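PDB 3BWG: uncharacterized HTH-type transcriptional regulator YydK from Bacillus subtilis subsp. subtilis, which probably binds DNA through a GntR-type helix-turn-helix domain and regulates transcription, but is otherwise uncharacterized. Local coordinates for residues S160-H163 against Y164-E167. Sequence-based numbering, arbitrary orientation.
Sequences SIFH and YIRE
Y164 N makes a weak hydrogen bond to S160 O, the first i to i+4 link of the short helix 161-167 in the UTRA domain. S160 is the N-cap: its OG accepts a weak bond from H163 N. The Y164 ring leads away from the first turn, and its OH reaches Y151 O in a weak hydrogen bond.

I165 lies on the buried side. I165 N bonds to I161 O at 3.0 Å. A chi1 of -68° sets I165 CG1 beside its own backbone N and against the I161 carbonyl oxygen. From there I165 CD1 reaches I161 CG2 at 3.8 Å. I165 CD1 also meets F162 CD1 at 4.2 Å. F162 and I165 run side by side, pointing the same way, and both touch I173 of strand 173-184. F162 also packs its ring edge-to-face with F208, so this face seats the helix on the antiparallel sheet.

R166 N donates to F162 O at 3.0 Å. R166 CG lies 3.3 Å from the same F162 O. The side chain bends at chi3 (-98°) and folds back over the first turn. One guanidinium face lies over H163 CA, and its plane is nearly perpendicular to the imidazole. With an alanine in place of R166, F162 O and H163 CA would probably lose this cover.

E167 N bonds to H163 O at 2.9 Å. Its carboxylate is tilted 34° from the imidazole plane. E167 CB makes a CH-pi contact over one face of the H163 ring, 4.1 Å from the centroid.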
# COMPACT_ATOMS: atom_id res chain seq x y z
N SER B 160 12.83 -13.08 12.58
CA SER B 160 12.48 -11.70 12.23
C SER B 160 13.62 -10.73 12.49
O SER B 160 13.94 -10.39 13.64
CB SER B 160 11.21 -11.25 12.96
OG SER B 160 10.80 -10.00 12.43
N ILE B 161 14.24 -10.28 11.42
CA ILE B 161 15.34 -9.32 11.55
C ILE B 161 14.83 -7.99 12.18
O ILE B 161 15.49 -7.43 13.04
CB ILE B 161 16.05 -9.11 10.14
CG1 ILE B 161 16.61 -10.45 9.64
CG2 ILE B 161 17.14 -8.00 10.20
CD1 ILE B 161 17.22 -10.43 8.26
N PHE B 162 13.66 -7.51 11.75
CA PHE B 162 13.07 -6.27 12.27
C PHE B 162 12.76 -6.37 13.73
O PHE B 162 12.87 -5.38 14.45
CB PHE B 162 11.80 -5.90 11.53
CG PHE B 162 12.04 -5.25 10.19
CD1 PHE B 162 13.32 -5.16 9.65
CD2 PHE B 162 11.00 -4.81 9.44
CE1 PHE B 162 13.55 -4.60 8.42
CE2 PHE B 162 11.24 -4.24 8.17
CZ PHE B 162 12.52 -4.14 7.69
N HIS B 163 12.35 -7.57 14.17
CA HIS B 163 12.21 -7.81 15.59
C HIS B 163 13.48 -7.51 16.38
O HIS B 163 13.38 -6.85 17.39
CB HIS B 163 11.66 -9.20 15.95
CG HIS B 163 11.41 -9.36 17.42
ND1 HIS B 163 10.27 -8.89 18.03
CD2 HIS B 163 12.19 -9.86 18.41
CE1 HIS B 163 10.33 -9.13 19.33
NE2 HIS B 163 11.49 -9.70 19.59
N TYR B 164 14.64 -8.00 15.94
CA TYR B 164 15.91 -7.78 16.65
C TYR B 164 16.28 -6.30 16.62
O TYR B 164 16.79 -5.74 17.60
CB TYR B 164 17.03 -8.64 16.03
CG TYR B 164 18.45 -8.17 16.28
CD1 TYR B 164 19.06 -8.30 17.56
CD2 TYR B 164 19.21 -7.60 15.23
CE1 TYR B 164 20.40 -7.83 17.78
CE2 TYR B 164 20.52 -7.13 15.43
CZ TYR B 164 21.13 -7.25 16.69
OH TYR B 164 22.46 -6.81 16.82
N ILE B 165 16.02 -5.68 15.48
CA ILE B 165 16.37 -4.30 15.24
C ILE B 165 15.65 -3.41 16.24
O ILE B 165 16.29 -2.54 16.82
CB ILE B 165 16.07 -3.92 13.78
CG1 ILE B 165 17.06 -4.70 12.90
CG2 ILE B 165 16.16 -2.38 13.57
CD1 ILE B 165 17.01 -4.37 11.43
N ARG B 166 14.36 -3.67 16.44
CA ARG B 166 13.52 -2.88 17.33
C ARG B 166 13.88 -3.24 18.76
O ARG B 166 14.28 -2.38 19.54
CB ARG B 166 12.01 -3.17 17.11
CG ARG B 166 11.39 -2.73 15.76
CD ARG B 166 9.86 -3.15 15.68
NE ARG B 166 9.59 -4.41 14.94
CZ ARG B 166 9.08 -5.55 15.46
NH1 ARG B 166 8.79 -5.65 16.76
NH2 ARG B 166 8.88 -6.61 14.66
N GLU B 167 13.78 -4.54 19.06
CA GLU B 167 13.84 -5.04 20.41
C GLU B 167 15.27 -5.08 20.94
O GLU B 167 15.51 -4.63 22.03
CB GLU B 167 13.19 -6.42 20.50
CG GLU B 167 12.26 -6.58 21.69
CD GLU B 167 11.10 -5.57 21.72
OE1 GLU B 167 10.33 -5.47 20.73
OE2 GLU B 167 10.94 -4.88 22.75